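Long-range contacts in Cyp101j2 (Sphingobium yanoikuyae, PDB 5KYO), which is a haem-containing cytochrome P450 monooxygenase that probably hydroxylates the monoterpenoid 1,8-cineole: residues 272-277 with 416-421; 56-61 with 311-316; 316-321 with 341-346. One frame throughout, in Å; residues are numbered along the deposited sequence.

Contact 1 of 3, residues 272-277 with 416-421. With HEM (protoporphyrin IX containing Fe), chain G.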
loop_
_atom_site.group_PDB
_atom_site.type_symbol
_atom_site.label_atom_id
_atom_site.label_comp_id
_atom_site.label_asym_id
_atom_site.label_seq_id
_atom_site.Cartn_x
_atom_site.Cartn_y
_atom_site.Cartn_z
ATOM N N LEU A 272 -2.436 1.634 -6.311
ATOM C CA LEU A 272 -1.546 1.233 -7.405
ATOM C C LEU A 272 -0.347 0.399 -6.899
ATOM O O LEU A 272 -0.392 -0.824 -6.948
ATOM C CB LEU A 272 -1.085 2.474 -8.187
ATOM C CG LEU A 272 -0.233 2.303 -9.452
ATOM C CD1 LEU A 272 -0.794 1.245 -10.379
ATOM C CD2 LEU A 272 -0.124 3.640 -10.191
ATOM N N ASP A 273 0.716 1.033 -6.418
ATOM C CA ASP A 273 1.903 0.253 -6.003
ATOM C C ASP A 273 1.598 -0.759 -4.888
ATOM O O ASP A 273 2.186 -1.849 -4.880
ATOM C CB ASP A 273 3.037 1.189 -5.563
ATOM C CG ASP A 273 3.705 1.892 -6.736
ATOM O OD1 ASP A 273 3.371 1.575 -7.899
ATOM O OD2 ASP A 273 4.566 2.768 -6.494
ATOM N N THR A 274 0.717 -0.397 -3.950
ATOM C CA THR A 274 0.243 -1.328 -2.912
ATOM C C THR A 274 -0.238 -2.671 -3.502
ATOM O O THR A 274 0.282 -3.735 -3.175
ATOM C CB THR A 274 -0.928 -0.726 -2.059
ATOM O OG1 THR A 274 -1.937 -0.174 -2.918
ATOM C CG2 THR A 274 -0.457 0.355 -1.094
ATOM N N VAL A 275 -1.232 -2.620 -4.371
ATOM C CA VAL A 275 -1.791 -3.841 -4.970
ATOM C C VAL A 275 -0.776 -4.575 -5.857
ATOM O O VAL A 275 -0.645 -5.820 -5.781
ATOM C CB VAL A 275 -3.063 -3.494 -5.779
ATOM C CG1 VAL A 275 -3.499 -4.658 -6.664
ATOM C CG2 VAL A 275 -4.167 -3.072 -4.820
ATOM N N VAL A 276 -0.029 -3.824 -6.670
ATOM C CA VAL A 276 0.972 -4.426 -7.547
ATOM C C VAL A 276 2.047 -5.160 -6.704
ATOM O O VAL A 276 2.415 -6.307 -6.986
ATOM C CB VAL A 276 1.658 -3.368 -8.457
ATOM C CG1 VAL A 276 2.909 -3.941 -9.122
ATOM C CG2 VAL A 276 0.707 -2.832 -9.538
ATOM N N ASN A 277 2.534 -4.489 -5.661
ATOM C CA ASN A 277 3.576 -5.061 -4.808
ATOM C C ASN A 277 3.039 -6.227 -3.985
ATOM O O ASN A 277 3.724 -7.242 -3.816
ATOM C CB ASN A 277 4.169 -3.980 -3.914
ATOM C CG ASN A 277 5.008 -3.013 -4.691
ATOM O OD1 ASN A 277 5.586 -2.068 -4.144
ATOM N ND2 ASN A 277 5.083 -3.238 -5.999
ATOM N N GLY A 416 10.922 0.830 0.337
ATOM C CA GLY A 416 10.461 2.172 0.012
ATOM C C GLY A 416 9.194 2.341 0.802
ATOM O O GLY A 416 8.920 1.574 1.728
ATOM N N ILE A 417 8.398 3.347 0.470
ATOM C CA ILE A 417 7.133 3.533 1.163
ATOM C C ILE A 417 6.260 2.301 0.945
ATOM O O ILE A 417 5.481 1.907 1.817
ATOM C CB ILE A 417 6.410 4.808 0.691
ATOM C CG1 ILE A 417 7.193 6.041 1.139
ATOM C CG2 ILE A 417 5.005 4.882 1.245
ATOM C CD1 ILE A 417 8.124 6.554 0.109
ATOM N N VAL A 418 6.394 1.698 -0.230
ATOM C CA VAL A 418 5.763 0.404 -0.480
ATOM C C VAL A 418 6.878 -0.568 -0.900
ATOM O O VAL A 418 7.508 -0.409 -1.953
ATOM C CB VAL A 418 4.637 0.468 -1.548
ATOM C CG1 VAL A 418 3.934 -0.839 -1.606
ATOM C CG2 VAL A 418 3.619 1.586 -1.208
ATOM N N GLY A 419 7.159 -1.535 -0.032
ATOM C CA GLY A 419 8.128 -2.586 -0.331
ATOM C C GLY A 419 7.712 -3.417 -1.523
ATOM O O GLY A 419 6.542 -3.371 -1.922
ATOM N N SER A 420 8.657 -4.184 -2.075
ATOM C CA SER A 420 8.435 -4.976 -3.292
ATOM C C SER A 420 9.451 -6.106 -3.491
ATOM O O SER A 420 10.578 -6.047 -3.002
ATOM C CB SER A 420 8.477 -4.088 -4.535
ATOM O OG SER A 420 9.726 -3.418 -4.653
ATOM N N VAL A 421 9.013 -7.132 -4.213
ATOM C CA VAL A 421 9.893 -8.106 -4.847
ATOM C C VAL A 421 10.221 -7.494 -6.208
ATOM O O VAL A 421 9.318 -7.074 -6.934
ATOM C CB VAL A 421 9.207 -9.503 -5.037
ATOM C CG1 VAL A 421 10.180 -10.524 -5.600
ATOM C CG2 VAL A 421 8.556 -9.997 -3.758
HETATM C CHA HEM G . -4.522 4.195 3.337
HETATM C CHB HEM G . -2.204 -0.013 2.629
HETATM C CHC HEM G . -4.984 -0.838 -1.305
HETATM C CHD HEM G . -6.557 3.721 -1.104
HETATM C C1A HEM G . -3.694 3.120 3.554
HETATM C C2A HEM G . -2.820 2.901 4.700
HETATM C C3A HEM G . -2.167 1.737 4.486
HETATM C C4A HEM G . -2.614 1.176 3.220
HETATM C CMA HEM G . -1.143 1.084 5.449
HETATM C CAA HEM G . -2.639 3.806 5.952
HETATM C CBA HEM G . -1.693 4.976 5.696
HETATM C CGA HEM G . -1.467 5.757 6.969
HETATM O O1A HEM G . -0.934 5.178 7.958
HETATM O O2A HEM G . -1.806 6.969 7.008
HETATM C C1B HEM G . -2.798 -0.623 1.530
HETATM C C2B HEM G . -2.542 -1.978 1.049
HETATM C C3B HEM G . -3.306 -2.192 -0.042
HETATM C C4B HEM G . -4.069 -0.992 -0.281
HETATM C CMB HEM G . -1.556 -2.995 1.680
HETATM C CAB HEM G . -3.444 -3.450 -0.951
HETATM C CBB HEM G . -2.880 -4.642 -0.738
HETATM C C1C HEM G . -5.679 0.314 -1.572
HETATM C C2C HEM G . -6.676 0.485 -2.612
HETATM C C3C HEM G . -7.100 1.756 -2.560
HETATM C C4C HEM G . -6.398 2.413 -1.473
HETATM C CMC HEM G . -7.088 -0.644 -3.580
HETATM C CAC HEM G . -8.142 2.501 -3.411
HETATM C CBC HEM G . -8.962 1.938 -4.301
HETATM C C1D HEM G . -6.135 4.290 0.076
HETATM C C2D HEM G . -6.365 5.668 0.477
HETATM C C3D HEM G . -5.747 5.783 1.852
HETATM C C4D HEM G . -5.183 4.496 2.163
HETATM C CMD HEM G . -7.093 6.840 -0.237
HETATM C CAD HEM G . -5.716 7.060 2.719
HETATM C CBD HEM G . -6.727 6.973 3.864
HETATM C CGD HEM G . -6.646 8.254 4.675
HETATM O O1D HEM G . -7.696 8.884 4.960
HETATM O O2D HEM G . -5.502 8.652 5.015
HETATM N NA HEM G . -3.541 2.043 2.682
HETATM N NB HEM G . -3.733 -0.064 0.683
HETATM N NC HEM G . -5.543 1.501 -0.891
HETATM N ND HEM G . -5.432 3.648 1.086
HETATM FE FE HEM G . -4.685 1.721 0.995
HETATM O O HOH W 1 6.344 -7.086 -5.145
#
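The long distal helix of the cytochrome P450 fold here meets the turn of a small C-terminal beta hairpin, and Val418 at that turn lies against Asp273, Thr274 and Asn277. Its CG1 stands anti to the backbone N (chi1 -172°), which points it at the helix backbone, 3.8 Å from Asp273 O and 3.9 Å from Thr274 CA. The other branch faces the threonine methyl, with Val418 CG2 4.3 Å from Thr274 CG2. A beta-branched aliphatic residue suits this place because one methyl can settle on the first turn of the helix while the other faces Thr274.

Thr274 is the threonine expected in the distal helix of this family. Its flank lies on the haem, with Thr274 CB 3.4 Å from haem C3B, and its methyl extends over the same pyrrole. The hydroxyl, set between the backbone N and carbonyl carbon (chi1 49°), is hydrogen-bonded to Gly270 O. That bond spans the break between helices 257-270 and 273-288, where Leu272 is the N-cap.

One turn on, Asn277 crosses Val418 at a slant and reaches the hairpin backbone; its CB is 3.2 Å from Gly419 O and its CG 3.6 Å from Ser420 CB. A water finishes the join: it donates to Asn277 O at 2.9 Å and accepts from Val421 N at 2.8 Å, serving a helix carbonyl and a strand amide that do not meet directly.

Farther along, Val421 packs on Phe281 and Ser284 of helix 273-288, while Ser420 pairs through its backbone with Ser414 of strand 413-414. Backbone bonds from Gly419 and Ile417 tie the hairpin turn to Val316 and Ser318 respectively, where the loop runs into strand 318-323.

Contact 2 of 3, residues 56-61 with 311-316; sequences GLDFHQ and FRRFPV
His60 turns its imidazole toward Pro315 by holding CG anti to the carbonyl carbon, beside the backbone N (chi1 -69°), and Arg313 bends at its second torsion (chi2 56°) to bring its guanidinium round to the histidine and Asp58. The two segments are the capped start of helix 59-69 and the end of helix 303-313, the P450 K helix, whose ExxR motif supplies Glu309 and Arg312, joined in a salt bridge.

The one hydrogen bond across the contact runs from His60 NE2 to Pro315 O, 2.9 Å long and somewhat bent. It uses a lone pair of the carbonyl, which lies a little off the imidazole plane. The proline ring also leans on the same nitrogen, Pro315 CD lying 3.3 Å from His60 NE2. Arg313 O lies over the centre of one imidazole face and Phe59 CD1 over the other, so the ring is sandwiched; Arg313 O is buried without a polar partner in the model. Phe314 adds an offset edge-to-face pair, its edge toward the His60 face with the planes at 70° and Phe314 CD1 3.6 Å from His60 CE1. Histidine suits the place by being flat enough for the sandwich yet able to donate from its rim. A leucine here would probably leave Pro315 O without this donor and Phe314 without the ring face its edge approaches.

Arg313 spends its NE on Leu358 O, while Arg313 NH2 makes a long salt bridge, 3.9 Å from Asp58 OD1, with carboxylate and guanidinium planes perpendicular. Asp58 is more closely engaged as N-cap of its own helix: in a capping box with Gln61, its OD2 accepts from Gln61 N at 2.9 Å, and Gln61 OE1 takes the hydrogen of Asp58 N at 2.9 Å.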
loop_
_atom_site.group_PDB
_atom_site.type_symbol
_atom_site.label_atom_id
_atom_site.label_comp_id
_atom_site.label_asym_id
_atom_site.label_seq_id
_atom_site.Cartn_x
_atom_site.Cartn_y
_atom_site.Cartn_z
ATOM N N GLY A 56 21.409 -11.804 -0.369
ATOM C CA GLY A 56 20.028 -12.105 -0.688
ATOM C C GLY A 56 19.263 -12.630 0.515
ATOM O O GLY A 56 19.097 -13.840 0.688
ATOM N N LEU A 57 18.823 -11.708 1.364
ATOM C CA LEU A 57 17.917 -12.018 2.463
ATOM C C LEU A 57 16.478 -11.930 1.962
ATOM O O LEU A 57 16.226 -11.354 0.906
ATOM C CB LEU A 57 18.125 -11.044 3.632
ATOM C CG LEU A 57 19.544 -10.988 4.199
ATOM C CD1 LEU A 57 19.680 -9.905 5.271
ATOM C CD2 LEU A 57 19.894 -12.340 4.760
ATOM N N ASP A 58 15.549 -12.522 2.706
ATOM C CA ASP A 58 14.135 -12.296 2.462
ATOM C C ASP A 58 13.758 -10.914 2.986
ATOM O O ASP A 58 14.264 -10.492 4.015
ATOM C CB ASP A 58 13.293 -13.387 3.130
ATOM C CG ASP A 58 11.843 -12.988 3.291
ATOM O OD1 ASP A 58 11.082 -13.089 2.304
ATOM O OD2 ASP A 58 11.460 -12.571 4.405
ATOM N N PHE A 59 12.873 -10.212 2.278
ATOM C CA PHE A 59 12.414 -8.874 2.675
ATOM C C PHE A 59 12.014 -8.796 4.144
ATOM O O PHE A 59 12.527 -7.970 4.899
ATOM C CB PHE A 59 11.217 -8.448 1.803
ATOM C CG PHE A 59 10.667 -7.080 2.126
ATOM C CD1 PHE A 59 9.725 -6.914 3.134
ATOM C CD2 PHE A 59 11.032 -5.982 1.377
ATOM C CE1 PHE A 59 9.204 -5.680 3.418
ATOM C CE2 PHE A 59 10.511 -4.736 1.652
ATOM C CZ PHE A 59 9.601 -4.580 2.674
ATOM N N HIS A 60 11.086 -9.648 4.563
ATOM C CA HIS A 60 10.572 -9.521 5.918
ATOM C C HIS A 60 11.591 -10.007 6.964
ATOM O O HIS A 60 11.654 -9.476 8.081
ATOM C CB HIS A 60 9.230 -10.239 6.016
ATOM C CG HIS A 60 8.153 -9.545 5.240
ATOM N ND1 HIS A 60 7.989 -9.703 3.880
ATOM C CD2 HIS A 60 7.252 -8.603 5.616
ATOM C CE1 HIS A 60 7.004 -8.928 3.461
ATOM N NE2 HIS A 60 6.540 -8.252 4.497
ATOM N N GLN A 61 12.406 -10.987 6.581
ATOM C CA GLN A 61 13.472 -11.488 7.438
ATOM C C GLN A 61 14.475 -10.374 7.739
ATOM O O GLN A 61 14.820 -10.145 8.886
ATOM C CB GLN A 61 14.168 -12.682 6.772
ATOM C CG GLN A 61 15.515 -13.058 7.373
ATOM C CD GLN A 61 16.362 -13.893 6.417
ATOM O OE1 GLN A 61 16.380 -13.645 5.210
ATOM N NE2 GLN A 61 17.067 -14.888 6.956
ATOM N N PHE A 311 -2.248 -11.451 3.479
ATOM C CA PHE A 311 -2.234 -10.064 3.950
ATOM C C PHE A 311 -1.518 -9.947 5.295
ATOM O O PHE A 311 -0.822 -8.962 5.532
ATOM C CB PHE A 311 -3.647 -9.469 4.015
ATOM C CG PHE A 311 -4.153 -9.016 2.673
ATOM C CD1 PHE A 311 -3.527 -7.981 2.007
ATOM C CD2 PHE A 311 -5.203 -9.657 2.054
ATOM C CE1 PHE A 311 -3.964 -7.565 0.765
ATOM C CE2 PHE A 311 -5.641 -9.266 0.792
ATOM C CZ PHE A 311 -5.028 -8.211 0.150
ATOM N N ARG A 312 -1.626 -10.969 6.146
ATOM C CA ARG A 312 -0.844 -10.980 7.395
ATOM C C ARG A 312 0.656 -11.113 7.142
ATOM O O ARG A 312 1.462 -10.422 7.759
ATOM C CB ARG A 312 -1.278 -12.113 8.331
ATOM C CG ARG A 312 -0.480 -12.109 9.641
ATOM C CD ARG A 312 -0.385 -13.494 10.276
ATOM N NE ARG A 312 0.364 -14.439 9.452
ATOM C CZ ARG A 312 1.693 -14.507 9.412
ATOM N NH1 ARG A 312 2.412 -13.665 10.132
ATOM N NH2 ARG A 312 2.305 -15.405 8.647
ATOM N N ARG A 313 1.033 -12.006 6.232
ATOM C CA ARG A 313 2.439 -12.404 6.067
ATOM C C ARG A 313 3.285 -11.355 5.340
ATOM O O ARG A 313 4.481 -11.221 5.618
ATOM C CB ARG A 313 2.501 -13.748 5.321
ATOM C CG ARG A 313 3.898 -14.243 4.889
ATOM C CD ARG A 313 4.936 -14.376 6.022
ATOM N NE ARG A 313 6.192 -14.859 5.464
ATOM C CZ ARG A 313 7.076 -14.072 4.858
ATOM N NH1 ARG A 313 6.860 -12.768 4.776
ATOM N NH2 ARG A 313 8.173 -14.581 4.338
ATOM N N PHE A 314 2.665 -10.578 4.449
ATOM C CA PHE A 314 3.418 -9.661 3.598
ATOM C C PHE A 314 3.028 -8.181 3.710
ATOM O O PHE A 314 2.586 -7.585 2.736
ATOM C CB PHE A 314 3.279 -10.101 2.136
ATOM C CG PHE A 314 3.836 -11.469 1.876
ATOM C CD1 PHE A 314 5.209 -11.672 1.901
ATOM C CD2 PHE A 314 3.004 -12.548 1.656
ATOM C CE1 PHE A 314 5.753 -12.928 1.675
ATOM C CE2 PHE A 314 3.542 -13.828 1.429
ATOM C CZ PHE A 314 4.918 -14.009 1.445
ATOM N N PRO A 315 3.179 -7.591 4.903
ATOM C CA PRO A 315 2.923 -6.148 5.014
ATOM C C PRO A 315 3.910 -5.385 4.120
ATOM O O PRO A 315 5.044 -5.835 4.000
ATOM C CB PRO A 315 3.157 -5.862 6.499
ATOM C CG PRO A 315 4.130 -6.990 6.949
ATOM C CD PRO A 315 3.696 -8.179 6.155
ATOM N N VAL A 316 3.485 -4.298 3.463
ATOM C CA VAL A 316 4.390 -3.604 2.557
ATOM C C VAL A 316 4.556 -2.099 2.844
ATOM O O VAL A 316 5.572 -1.497 2.472
ATOM C CB VAL A 316 3.932 -3.781 1.069
ATOM C CG1 VAL A 316 4.215 -5.202 0.591
ATOM C CG2 VAL A 316 2.447 -3.417 0.878
#

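Contact 3 of 3, residues 316-321 with 341-346. With HEM (protoporphyrin IX containing Fe), chain G.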
loop_
_atom_site.group_PDB
_atom_site.type_symbol
_atom_site.label_atom_id
_atom_site.label_comp_id
_atom_site.label_asym_id
_atom_site.label_seq_id
_atom_site.Cartn_x
_atom_site.Cartn_y
_atom_site.Cartn_z
ATOM N N VAL A 316 3.485 -4.298 3.463
ATOM C CA VAL A 316 4.390 -3.604 2.557
ATOM C C VAL A 316 4.556 -2.099 2.844
ATOM O O VAL A 316 5.572 -1.497 2.472
ATOM C CB VAL A 316 3.932 -3.781 1.069
ATOM C CG1 VAL A 316 4.215 -5.202 0.591
ATOM C CG2 VAL A 316 2.447 -3.417 0.878
ATOM N N VAL A 317 3.583 -1.496 3.515
ATOM C CA VAL A 317 3.575 -0.026 3.667
ATOM C C VAL A 317 4.321 0.477 4.914
ATOM O O VAL A 317 4.160 -0.077 6.010
ATOM C CB VAL A 317 2.143 0.523 3.707
ATOM C CG1 VAL A 317 2.150 2.032 3.957
ATOM C CG2 VAL A 317 1.420 0.214 2.380
ATOM N N SER A 318 5.172 1.489 4.716
ATOM C CA SER A 318 5.795 2.237 5.808
ATOM C C SER A 318 5.385 3.711 5.756
ATOM O O SER A 318 5.892 4.506 4.958
ATOM C CB SER A 318 7.323 2.106 5.769
ATOM O OG SER A 318 7.697 0.740 5.853
ATOM N N SER A 319 4.467 4.071 6.631
ATOM C CA SER A 319 3.992 5.440 6.696
ATOM C C SER A 319 4.668 6.094 7.898
ATOM O O SER A 319 5.219 5.394 8.761
ATOM C CB SER A 319 2.456 5.463 6.795
ATOM O OG SER A 319 1.948 6.763 6.964
ATOM N N ALA A 320 4.657 7.422 7.946
ATOM C CA ALA A 320 5.305 8.139 9.039
ATOM C C ALA A 320 4.336 9.146 9.633
ATOM O O ALA A 320 3.213 9.276 9.151
ATOM C CB ALA A 320 6.568 8.821 8.555
ATOM N N ARG A 321 4.764 9.832 10.692
ATOM C CA ARG A 321 3.953 10.859 11.346
ATOM C C ARG A 321 4.828 12.042 11.797
ATOM O O ARG A 321 6.011 11.881 12.090
ATOM C CB ARG A 321 3.204 10.283 12.555
ATOM C CG ARG A 321 2.169 9.190 12.243
ATOM C CD ARG A 321 0.888 9.751 11.666
ATOM N NE ARG A 321 -0.090 8.696 11.411
ATOM C CZ ARG A 321 -0.092 7.929 10.322
ATOM N NH1 ARG A 321 0.828 8.100 9.382
ATOM N NH2 ARG A 321 -1.016 6.999 10.169
ATOM N N MET A 341 8.690 7.346 11.812
ATOM C CA MET A 341 8.276 6.279 10.909
ATOM C C MET A 341 7.670 5.134 11.717
ATOM O O MET A 341 8.192 4.753 12.752
ATOM C CB MET A 341 9.457 5.794 10.063
ATOM C CG MET A 341 9.086 4.833 8.954
ATOM S SD MET A 341 10.361 4.671 7.695
ATOM C CE MET A 341 10.158 6.201 6.779
ATOM N N ALA A 342 6.546 4.608 11.246
ATOM C CA ALA A 342 5.835 3.562 11.973
ATOM C C ALA A 342 5.369 2.476 11.009
ATOM O O ALA A 342 4.199 2.431 10.652
ATOM C CB ALA A 342 4.647 4.158 12.727
ATOM N N PRO A 343 6.295 1.602 10.581
ATOM C CA PRO A 343 6.002 0.652 9.501
ATOM C C PRO A 343 4.989 -0.428 9.868
ATOM O O PRO A 343 5.075 -1.062 10.924
ATOM C CB PRO A 343 7.374 0.025 9.208
ATOM C CG PRO A 343 8.360 1.021 9.739
ATOM C CD PRO A 343 7.713 1.569 10.964
ATOM N N THR A 344 4.040 -0.659 8.969
ATOM C CA THR A 344 3.121 -1.763 9.153
ATOM C C THR A 344 3.922 -3.059 9.274
ATOM O O THR A 344 3.465 -4.002 9.889
ATOM C CB THR A 344 2.113 -1.882 7.996
ATOM O OG1 THR A 344 2.814 -2.187 6.793
ATOM C CG2 THR A 344 1.379 -0.551 7.790
ATOM N N VAL A 345 5.116 -3.068 8.682
ATOM C CA VAL A 345 5.995 -4.240 8.625
ATOM C C VAL A 345 6.397 -4.749 10.006
ATOM O O VAL A 345 6.393 -5.957 10.249
ATOM C CB VAL A 345 7.292 -3.939 7.828
ATOM C CG1 VAL A 345 8.193 -5.178 7.758
ATOM C CG2 VAL A 345 6.954 -3.433 6.438
ATOM N N VAL A 346 6.714 -3.831 10.918
ATOM C CA VAL A 346 7.222 -4.227 12.234
ATOM C C VAL A 346 6.106 -4.730 13.145
ATOM O O VAL A 346 6.373 -5.297 14.203
ATOM C CB VAL A 346 7.987 -3.069 12.919
ATOM C CG1 VAL A 346 9.017 -2.509 11.960
ATOM C CG2 VAL A 346 7.048 -1.979 13.359
HETATM C CHA HEM G . -4.522 4.195 3.337
HETATM C CHB HEM G . -2.204 -0.013 2.629
HETATM C CHC HEM G . -4.984 -0.838 -1.305
HETATM C CHD HEM G . -6.557 3.721 -1.104
HETATM C C1A HEM G . -3.694 3.120 3.554
HETATM C C2A HEM G . -2.820 2.901 4.700
HETATM C C3A HEM G . -2.167 1.737 4.486
HETATM C C4A HEM G . -2.614 1.176 3.220
HETATM C CMA HEM G . -1.143 1.084 5.449
HETATM C CAA HEM G . -2.639 3.806 5.952
HETATM C CBA HEM G . -1.693 4.976 5.696
HETATM C CGA HEM G . -1.467 5.757 6.969
HETATM O O1A HEM G . -0.934 5.178 7.958
HETATM O O2A HEM G . -1.806 6.969 7.008
HETATM C C1B HEM G . -2.798 -0.623 1.530
HETATM C C2B HEM G . -2.542 -1.978 1.049
HETATM C C3B HEM G . -3.306 -2.192 -0.042
HETATM C C4B HEM G . -4.069 -0.992 -0.281
HETATM C CMB HEM G . -1.556 -2.995 1.680
HETATM C CAB HEM G . -3.444 -3.450 -0.951
HETATM C CBB HEM G . -2.880 -4.642 -0.738
HETATM C C1C HEM G . -5.679 0.314 -1.572
HETATM C C2C HEM G . -6.676 0.485 -2.612
HETATM C C3C HEM G . -7.100 1.756 -2.560
HETATM C C4C HEM G . -6.398 2.413 -1.473
HETATM C CMC HEM G . -7.088 -0.644 -3.580
HETATM C CAC HEM G . -8.142 2.501 -3.411
HETATM C CBC HEM G . -8.962 1.938 -4.301
HETATM C C1D HEM G . -6.135 4.290 0.076
HETATM C C2D HEM G . -6.365 5.668 0.477
HETATM C C3D HEM G . -5.747 5.783 1.852
HETATM C C4D HEM G . -5.183 4.496 2.163
HETATM C CMD HEM G . -7.093 6.840 -0.237
HETATM C CAD HEM G . -5.716 7.060 2.719
HETATM C CBD HEM G . -6.727 6.973 3.864
HETATM C CGD HEM G . -6.646 8.254 4.675
HETATM O O1D HEM G . -7.696 8.884 4.960
HETATM O O2D HEM G . -5.502 8.652 5.015
HETATM N NA HEM G . -3.541 2.043 2.682
HETATM N NB HEM G . -3.733 -0.064 0.683
HETATM N NC HEM G . -5.543 1.501 -0.891
HETATM N ND HEM G . -5.432 3.648 1.086
HETATM FE FE HEM G . -4.685 1.721 0.995
HETATM O O HOH W 2 1.156 -2.919 4.523
#
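Thr344 grips Val317 O twice, from its side chain and from its backbone. Thr344 OG1 lies between the backbone N and the carbonyl carbon (chi1 64°), which places it beside the amide to donate to a lone pair of Val317 O at 2.6 Å, while Thr344 N approaches nearly along the C=O axis at 3.0 Å. The same hydroxyl accepts a hydrogen from a water that also takes that of Val316 N. Threonine fits because its methyl, CG2, can meanwhile turn to the haem methyl CMA.

Val317 presents its branches to the haem edge too, CG2 standing 3.6 Å from haem CHB. Where the two segments run as antiparallel strands, Ala342 N donates almost straight to Ser319 O at 2.9 Å. On one side of these strands the Ser318 hydroxyl lies against Pro343 CB, and Trp63 of helix 59-69 covers Ser318 and Pro343. Ala320 has only a methyl to set against Met341, its CB 4.4 Å from Met341 CB.

Ser319 and Arg321 work as a pair on the haem side. The serine, whose OG points away from its own amide (chi1 175°), accepts from Arg321 NH1 in the guanidinium plane, and NH1 also reaches Ala320 O from above the carbonyl plane. Arg321 NH2, which also bonds Met96 O, donates to haem propionate oxygen O1A at 2.9 Å, almost linearly (173°). The positive guanidinium would be expected to balance the propionate charge. A segment that follows the K helix, sets a valine against the porphyrin edge and carries an arginine to a propionate is characteristic of the P450 haem site.

In the fold
The three contacts lie 12 to 13 Å apart, centre to centre, and touch one another. Along the chain, contact 2 closes before contact 3 opens; contact 3 falls between the two segments of contact 1, and contacts 1 and 2 interleave. Val316 belongs to both contact 2 and contact 3. The passage from helix 303-313 into strand 318-323 is therefore the common seam, joining helix 59-69, the distal helix 273-288, the C-terminal hairpin and the five-stranded sheet. Contacts 1 and 3 meet the haem with Thr274 and Val317, which also pack on each other; in contact 2 Phe311 touches it, while the His60 site lies farther off.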